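Probable Brix domain-containing ribosomal biogenesis protein (Methanothermobacter thermautotrophicus, PDB 1W94) probably takes part in ribosome biogenesis, consistent with rRNA binding, as an archaeal Imp4/Brix-domain protein. Local coordinates at residues G103-M108 against W121-D126; M108-D113 against W131-M136; I30-G33 against D39-I42. All coordinates share one frame; numbering follows the deposited sequence.

Contact 3 comes first along the chain, joining the loop after strand 28-29 to helix 37-44. It lies about 26 Å, centre to centre, from contacts 1 and 2, on the opposite side of the chain's centre. Contacts 1 and 2 alternate along the chain, have centres about 5 Å apart and share Met108 at the end of helix 102-108. Their strands 120-124 and 131-136 are antiparallel neighbours, also tied by the salt bridge of Arg124 NH1 to Glu134 OE1 at 2.6 Å. Strands from all three regions belong to one mixed sheet, so the contacts pack helices and loops against strands or one another at two separated places of a single Brix-domain fold.

Contact 1 of 3, residues G103-M108 against W121-D126; sequences GLCNLM and WSIRTD
With chi1 at -59°, Cys105 places its SG beside the backbone N, where it meets Ile123. That isoleucine also carries CG1 beside its own N (chi1 -65°), and its chain then runs on extended, so that the terminal CD1 is the atom presented to the helix. Cys105 SG and Ile123 CD1 close to 3.5 Å, a snug sulfur-methyl contact. A turn of helix away, Met108, deposited as selenomethionine, forms the second touch: its terminal CE approaches the six-membered part of the Trp121 indole obliquely, with CE 4.3 Å from CZ2 of that tryptophan. Leu104 stands beside the first pair, its CB 4.7 Å from CD1 of Ile123, and packs on Phe152 and Ile74. Within the helix, the backbone bond from Leu107 N to Gly103 O measures 2.9 Å, and a longer one of 3.2 Å links Met108 N to Leu104 O. Trp121 and Ile123 are alternate residues of their strand and both put their side chains on the face turned to the helix. Cys105 SG is at the same time half of the disulfide to Cys97, which fixes where the sulfur can lie, while Trp121 NE1 makes a weak hydrogen bond to Ala91 O. No hydrogen bond or salt bridge passes between the two segments. Cohesion here therefore rests on buried dispersion contacts, with the disulfide to Cys97 restraining the one sulfur in the contact.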
loop_
_atom_site.group_PDB
_atom_site.type_symbol
_atom_site.label_atom_id
_atom_site.label_comp_id
_atom_site.label_asym_id
_atom_site.label_seq_id
_atom_site.Cartn_x
_atom_site.Cartn_y
_atom_site.Cartn_z
ATOM N N GLY A 103 9.482 5.595 -7.605
ATOM C CA GLY A 103 8.339 4.849 -8.130
ATOM C C GLY A 103 7.396 4.410 -7.018
ATOM O O GLY A 103 6.179 4.387 -7.204
ATOM N N LEU A 104 7.942 4.063 -5.850
ATOM C CA LEU A 104 7.091 3.756 -4.702
ATOM C C LEU A 104 6.143 4.889 -4.428
ATOM O O LEU A 104 4.942 4.669 -4.296
ATOM C CB LEU A 104 7.910 3.422 -3.452
ATOM C CG LEU A 104 8.712 2.140 -3.588
ATOM C CD1 LEU A 104 9.666 1.959 -2.395
ATOM C CD2 LEU A 104 7.750 0.921 -3.748
ATOM N N CYS A 105 6.665 6.111 -4.384
ATOM C CA CYS A 105 5.852 7.270 -4.117
ATOM C C CYS A 105 4.815 7.522 -5.232
ATOM O O CYS A 105 3.672 7.879 -4.937
ATOM C CB CYS A 105 6.748 8.505 -3.828
ATOM S SG CYS A 105 7.817 8.129 -2.380
ATOM N N ASN A 106 5.225 7.353 -6.493
ATOM C CA ASN A 106 4.335 7.583 -7.620
ATOM C C ASN A 106 3.179 6.592 -7.652
ATOM O O ASN A 106 2.022 6.998 -7.816
ATOM C CB ASN A 106 5.130 7.598 -8.940
ATOM C CG ASN A 106 5.958 8.865 -9.098
ATOM O OD1 ASN A 106 5.539 9.958 -8.684
ATOM N ND2 ASN A 106 7.126 8.735 -9.710
ATOM N N LEU A 107 3.476 5.306 -7.427
ATOM C CA LEU A 107 2.442 4.273 -7.450
ATOM C C LEU A 107 1.396 4.521 -6.363
ATOM O O LEU A 107 0.202 4.483 -6.613
ATOM C CB LEU A 107 3.065 2.890 -7.245
ATOM C CG LEU A 107 3.852 2.376 -8.461
ATOM C CD1 LEU A 107 4.550 1.057 -8.069
ATOM C CD2 LEU A 107 2.934 2.213 -9.668
HETATM N N MSE A 108 1.857 4.814 -5.160
HETATM C CA MSE A 108 0.963 4.934 -4.017
HETATM C C MSE A 108 0.356 6.313 -3.856
HETATM O O MSE A 108 -0.474 6.517 -2.955
HETATM C CB MSE A 108 1.697 4.532 -2.748
HETATM C CG MSE A 108 1.966 3.049 -2.754
HETATM SE SE MSE A 108 2.922 2.505 -1.242
HETATM C CE MSE A 108 1.508 2.723 0.229
ATOM N N TRP A 121 4.830 8.381 5.809
ATOM C CA TRP A 121 5.729 7.278 5.545
ATOM C C TRP A 121 7.194 7.696 5.595
ATOM O O TRP A 121 7.584 8.828 5.240
ATOM C CB TRP A 121 5.425 6.607 4.199
ATOM C CG TRP A 121 4.071 5.986 4.120
ATOM C CD1 TRP A 121 2.933 6.585 3.696
ATOM C CD2 TRP A 121 3.710 4.642 4.486
ATOM N NE1 TRP A 121 1.880 5.695 3.756
ATOM C CE2 TRP A 121 2.334 4.502 4.243
ATOM C CE3 TRP A 121 4.418 3.547 5.029
ATOM C CZ2 TRP A 121 1.640 3.308 4.497
ATOM C CZ3 TRP A 121 3.720 2.332 5.252
ATOM C CH2 TRP A 121 2.367 2.240 5.013
ATOM N N SER A 122 8.006 6.759 6.060
ATOM C CA SER A 122 9.438 6.891 6.023
ATOM C C SER A 122 9.922 5.779 5.089
ATOM O O SER A 122 9.523 4.630 5.264
ATOM C CB SER A 122 9.958 6.655 7.427
ATOM O OG SER A 122 11.300 7.013 7.541
ATOM N N ILE A 123 10.746 6.119 4.102
ATOM C CA ILE A 123 11.376 5.148 3.209
ATOM C C ILE A 123 12.852 5.067 3.478
ATOM O O ILE A 123 13.545 6.096 3.522
ATOM C CB ILE A 123 11.193 5.523 1.744
ATOM C CG1 ILE A 123 9.707 5.467 1.387
ATOM C CG2 ILE A 123 12.022 4.568 0.822
ATOM C CD1 ILE A 123 9.352 6.127 0.057
ATOM N N ARG A 124 13.358 3.856 3.694
ATOM C CA ARG A 124 14.790 3.719 3.895
ATOM C C ARG A 124 15.364 2.438 3.309
ATOM O O ARG A 124 14.622 1.525 2.984
ATOM C CB ARG A 124 15.147 3.866 5.379
ATOM C CG ARG A 124 15.194 2.561 6.157
ATOM C CD ARG A 124 14.044 2.422 7.107
ATOM N NE ARG A 124 14.257 1.355 8.095
ATOM C CZ ARG A 124 13.391 1.047 9.058
ATOM N NH1 ARG A 124 12.252 1.730 9.180
ATOM N NH2 ARG A 124 13.666 0.058 9.899
ATOM N N THR A 125 16.696 2.375 3.194
ATOM C CA THR A 125 17.363 1.154 2.733
ATOM C C THR A 125 17.444 0.145 3.883
ATOM O O THR A 125 17.226 0.493 5.054
ATOM C CB THR A 125 18.777 1.431 2.177
ATOM O OG1 THR A 125 19.600 1.960 3.223
ATOM C CG2 THR A 125 18.724 2.412 0.992
ATOM N N ASP A 126 17.750 -1.099 3.530
ATOM C CA ASP A 126 17.770 -2.212 4.479
ATOM C C ASP A 126 18.830 -3.215 4.028
ATOM O O ASP A 126 19.180 -3.246 2.860
ATOM C CB ASP A 126 16.392 -2.893 4.505
ATOM C CG ASP A 126 16.262 -3.908 5.637
ATOM O OD1 ASP A 126 16.128 -3.481 6.822
ATOM O OD2 ASP A 126 16.291 -5.132 5.343
#

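Contact 2 of 3, residues M108-D113 against W131-M136; sequences MGLEVD and WVMELM
Met108 and Met133, both selenomethionines, extend tip to tip across the gap between the end of helix 102-108 and strand 131-136. Their conformations nearly match: in each, CG lies beside the backbone N, the middle of the chain is extended, and a bend at the last torsion (chi3 70° in Met108, 69° in Met133) turns the terminal methyl away from the line of the chain. Through these bends, SE of Met108 comes 3.6 Å from CE of Met133, and the two selenium atoms, Met108 SE and Met133 SE, stand 3.8 Å apart, about the sum of their van der Waals radii. Long side chains are what make the meeting possible, because Met108 CA and Met133 CA are 11.5 Å from each other. Leu110 joins from the same segment. Its chain is extended as far as CD1 (chi2 180°), and this branch ends 3.7 Å from CE of Met133, which thus rests against both selenium and methyl. Between the two helix-side residues, Gly109 has positive phi and completes a Schellman motif, ending the helix and leading the chain out to Leu110. All the touching groups are apolar. Around them, strand 131-136 runs in the sheet between strands 120-124 and 145-154; Met133 also leans on Ile123 and Leu110 on Trp121, both of strand 120-124. Met108 additionally packs on Ile74 of strand 70-80, Leu147 of strand 145-154 and Met25 of helix 12-25, while beyond Leu110 the chain enters strand 111-112, an outermost strand of the sheet.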
loop_
_atom_site.group_PDB
_atom_site.type_symbol
_atom_site.label_atom_id
_atom_site.label_comp_id
_atom_site.label_asym_id
_atom_site.label_seq_id
_atom_site.Cartn_x
_atom_site.Cartn_y
_atom_site.Cartn_z
HETATM N N MSE A 108 1.857 4.814 -5.160
HETATM C CA MSE A 108 0.963 4.934 -4.017
HETATM C C MSE A 108 0.356 6.313 -3.856
HETATM O O MSE A 108 -0.474 6.517 -2.955
HETATM C CB MSE A 108 1.697 4.532 -2.748
HETATM C CG MSE A 108 1.966 3.049 -2.754
HETATM SE SE MSE A 108 2.922 2.505 -1.242
HETATM C CE MSE A 108 1.508 2.723 0.229
ATOM N N GLY A 109 0.771 7.238 -4.707
ATOM C CA GLY A 109 0.248 8.592 -4.698
ATOM C C GLY A 109 0.698 9.366 -3.466
ATOM O O GLY A 109 -0.069 10.140 -2.926
ATOM N N LEU A 110 1.929 9.156 -3.010
ATOM C CA LEU A 110 2.395 9.864 -1.814
ATOM C C LEU A 110 2.919 11.250 -2.177
ATOM O O LEU A 110 3.463 11.423 -3.244
ATOM C CB LEU A 110 3.475 9.048 -1.109
ATOM C CG LEU A 110 3.038 7.624 -0.811
ATOM C CD1 LEU A 110 4.181 6.925 -0.125
ATOM C CD2 LEU A 110 1.780 7.617 0.097
ATOM N N GLU A 111 2.746 12.245 -1.314
ATOM C CA GLU A 111 3.370 13.554 -1.559
ATOM C C GLU A 111 4.444 13.789 -0.530
ATOM O O GLU A 111 4.262 13.485 0.656
ATOM C CB GLU A 111 2.358 14.700 -1.535
ATOM C CG GLU A 111 1.201 14.515 -0.526
ATOM N N VAL A 112 5.567 14.334 -0.981
ATOM C CA VAL A 112 6.650 14.675 -0.077
ATOM C C VAL A 112 6.224 15.851 0.803
ATOM O O VAL A 112 5.693 16.846 0.312
ATOM C CB VAL A 112 7.947 14.971 -0.842
ATOM C CG1 VAL A 112 9.076 15.257 0.115
ATOM C CG2 VAL A 112 8.302 13.785 -1.728
ATOM N N ASP A 113 6.445 15.711 2.109
ATOM C CA ASP A 113 6.119 16.745 3.082
ATOM C C ASP A 113 7.231 16.797 4.101
ATOM O O ASP A 113 7.401 15.868 4.890
ATOM C CB ASP A 113 4.787 16.448 3.773
ATOM C CG ASP A 113 4.388 17.520 4.798
ATOM O OD1 ASP A 113 5.217 18.387 5.170
ATOM O OD2 ASP A 113 3.214 17.502 5.232
ATOM N N TRP A 131 13.888 -1.811 0.035
ATOM C CA TRP A 131 13.400 -0.667 0.789
ATOM C C TRP A 131 12.513 -1.151 1.923
ATOM O O TRP A 131 11.833 -2.190 1.805
ATOM C CB TRP A 131 12.556 0.251 -0.122
ATOM C CG TRP A 131 13.318 0.732 -1.334
ATOM C CD1 TRP A 131 13.217 0.248 -2.611
ATOM C CD2 TRP A 131 14.307 1.769 -1.372
ATOM N NE1 TRP A 131 14.091 0.922 -3.435
ATOM C CE2 TRP A 131 14.766 1.863 -2.708
ATOM C CE3 TRP A 131 14.837 2.641 -0.414
ATOM C CZ2 TRP A 131 15.740 2.791 -3.110
ATOM C CZ3 TRP A 131 15.798 3.579 -0.814
ATOM C CH2 TRP A 131 16.243 3.640 -2.161
ATOM N N VAL A 132 12.510 -0.398 3.021
ATOM C CA VAL A 132 11.476 -0.530 4.048
ATOM C C VAL A 132 10.661 0.782 4.113
ATOM O O VAL A 132 11.246 1.886 4.270
ATOM C CB VAL A 132 12.072 -0.897 5.436
ATOM C CG1 VAL A 132 10.986 -0.883 6.532
ATOM C CG2 VAL A 132 12.748 -2.299 5.380
HETATM N N MSE A 133 9.339 0.647 3.979
HETATM C CA MSE A 133 8.420 1.755 4.095
HETATM C C MSE A 133 7.745 1.592 5.427
HETATM O O MSE A 133 7.004 0.635 5.645
HETATM C CB MSE A 133 7.348 1.742 3.011
HETATM C CG MSE A 133 7.866 1.984 1.635
HETATM SE SE MSE A 133 6.381 2.054 0.387
HETATM C CE MSE A 133 5.571 3.689 0.936
ATOM N N GLU A 134 8.013 2.528 6.317
ATOM C CA GLU A 134 7.506 2.450 7.661
ATOM C C GLU A 134 6.544 3.600 7.946
ATOM O O GLU A 134 6.847 4.764 7.692
ATOM C CB GLU A 134 8.647 2.498 8.645
ATOM C CG GLU A 134 8.195 2.748 10.058
ATOM C CD GLU A 134 9.077 2.048 11.038
ATOM O OE1 GLU A 134 10.308 2.065 10.819
ATOM O OE2 GLU A 134 8.536 1.470 12.009
ATOM N N LEU A 135 5.397 3.246 8.492
ATOM C CA LEU A 135 4.397 4.222 8.858
ATOM C C LEU A 135 4.792 4.883 10.175
ATOM O O LEU A 135 5.117 4.192 11.159
ATOM C CB LEU A 135 3.014 3.554 8.974
ATOM C CG LEU A 135 1.823 4.450 9.323
ATOM C CD1 LEU A 135 1.716 5.525 8.274
ATOM C CD2 LEU A 135 0.525 3.627 9.407
HETATM N N MSE A 136 4.789 6.220 10.172
HETATM C CA MSE A 136 4.955 7.011 11.366
HETATM C C MSE A 136 3.566 7.462 11.781
HETATM O O MSE A 136 2.792 7.938 10.956
HETATM C CB MSE A 136 5.837 8.234 11.094
HETATM C CG MSE A 136 7.246 7.928 10.561
HETATM SE SE MSE A 136 8.193 6.567 11.636
HETATM C CE MSE A 136 8.924 7.633 13.003
#

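Contact 3 of 3, residues I30-G33 against D39-I42; sequences INRG and DVLI
Val40 divides its two methyl groups between Ile30 and Arg32, so one residue of helix 37-44 engages both contacting members of the preceding loop. The purely apolar part is the looser one: Ile30 CD1 approaches Val40 CG1 to 4.4 Å. The second part is a mixed contact, in which the other branch, Val40 CG2, lies 3.7 Å from Arg32 CD and also 3.7 Å from Arg32 NE, meeting the guanidinium end obliquely. Arg32 starts with CG anti to the backbone N (chi1 177°) and then bends at chi2 (62°); its chain consequently passes across the valine at about a right angle. Polar bonding holds the arginine from outside the pair. NE donates to Met35 O in the loop ahead of the helix, and NH1 donates to Thr6 O, leaving the arginine hooked to both the turn and the end of strand 3-6. Those carbonyls probably help stabilise a charged group in a buried position. No hydrogen bond runs directly between 30-33 and 39-42. Val40 further packs on Leu3 and Thr5 of strand 3-6 and on Val48 of strand 48-54. Strands 28-29 and 48-54 are parallel, with strand 3-6 between them, and helix 37-44 connects the two: a beta-alpha-beta crossover, whose incoming loop is pinned here against its helix.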
loop_
_atom_site.group_PDB
_atom_site.type_symbol
_atom_site.label_atom_id
_atom_site.label_comp_id
_atom_site.label_asym_id
_atom_site.label_seq_id
_atom_site.Cartn_x
_atom_site.Cartn_y
_atom_site.Cartn_z
ATOM N N ILE A 30 -13.093 -2.817 -0.963
ATOM C CA ILE A 30 -14.211 -3.729 -1.277
ATOM C C ILE A 30 -13.778 -5.189 -1.244
ATOM O O ILE A 30 -12.666 -5.517 -1.649
ATOM C CB ILE A 30 -14.852 -3.428 -2.657
ATOM C CG1 ILE A 30 -13.828 -3.585 -3.781
ATOM C CG2 ILE A 30 -15.501 -2.021 -2.656
ATOM C CD1 ILE A 30 -14.430 -3.833 -5.162
ATOM N N ASN A 31 -14.671 -6.070 -0.791
ATOM C CA ASN A 31 -14.386 -7.498 -0.839
ATOM C C ASN A 31 -14.369 -7.919 -2.298
ATOM O O ASN A 31 -15.231 -7.513 -3.113
ATOM C CB ASN A 31 -15.414 -8.334 -0.029
ATOM C CG ASN A 31 -15.321 -8.082 1.497
ATOM O OD1 ASN A 31 -14.257 -8.239 2.114
ATOM N ND2 ASN A 31 -16.449 -7.722 2.106
ATOM N N ARG A 32 -13.418 -8.768 -2.626
ATOM C CA ARG A 32 -13.229 -9.118 -4.013
ATOM C C ARG A 32 -14.350 -10.018 -4.495
ATOM O O ARG A 32 -14.758 -9.948 -5.665
ATOM C CB ARG A 32 -11.859 -9.756 -4.216
ATOM C CG ARG A 32 -11.558 -10.236 -5.656
ATOM C CD ARG A 32 -11.554 -9.094 -6.663
ATOM N NE ARG A 32 -11.237 -9.561 -8.019
ATOM C CZ ARG A 32 -10.010 -9.680 -8.516
ATOM N NH1 ARG A 32 -8.946 -9.367 -7.769
ATOM N NH2 ARG A 32 -9.840 -10.100 -9.773
ATOM N N GLY A 33 -14.867 -10.846 -3.584
ATOM C CA GLY A 33 -15.826 -11.881 -3.934
ATOM C C GLY A 33 -15.333 -12.680 -5.135
ATOM O O GLY A 33 -14.212 -13.190 -5.135
ATOM N N ASP A 39 -14.695 -6.199 -13.646
ATOM C CA ASP A 39 -15.820 -5.822 -12.806
ATOM C C ASP A 39 -15.381 -4.995 -11.593
ATOM O O ASP A 39 -16.117 -4.144 -11.129
ATOM C CB ASP A 39 -16.666 -7.038 -12.435
ATOM C CG ASP A 39 -17.703 -7.378 -13.531
ATOM O OD1 ASP A 39 -17.963 -6.514 -14.404
ATOM O OD2 ASP A 39 -18.268 -8.496 -13.535
ATOM N N VAL A 40 -14.182 -5.232 -11.091
ATOM C CA VAL A 40 -13.625 -4.338 -10.062
ATOM C C VAL A 40 -13.486 -2.924 -10.616
ATOM O O VAL A 40 -13.866 -1.958 -9.952
ATOM C CB VAL A 40 -12.285 -4.866 -9.519
ATOM C CG1 VAL A 40 -11.618 -3.873 -8.502
ATOM C CG2 VAL A 40 -12.512 -6.252 -8.900
ATOM N N LEU A 41 -13.003 -2.793 -11.848
ATOM C CA LEU A 41 -12.771 -1.452 -12.414
ATOM C C LEU A 41 -14.086 -0.711 -12.662
ATOM O O LEU A 41 -14.179 0.515 -12.494
ATOM C CB LEU A 41 -11.930 -1.532 -13.703
ATOM C CG LEU A 41 -10.486 -2.038 -13.621
ATOM C CD1 LEU A 41 -10.007 -2.460 -14.980
ATOM C CD2 LEU A 41 -9.577 -1.004 -13.012
ATOM N N ILE A 42 -15.114 -1.462 -13.044
ATOM C CA ILE A 42 -16.455 -0.902 -13.163
ATOM C C ILE A 42 -16.931 -0.356 -11.822
ATOM O O ILE A 42 -17.471 0.747 -11.752
ATOM C CB ILE A 42 -17.479 -1.931 -13.711
ATOM C CG1 ILE A 42 -17.284 -2.114 -15.214
ATOM C CG2 ILE A 42 -18.930 -1.495 -13.402
ATOM C CD1 ILE A 42 -18.079 -3.279 -15.798
#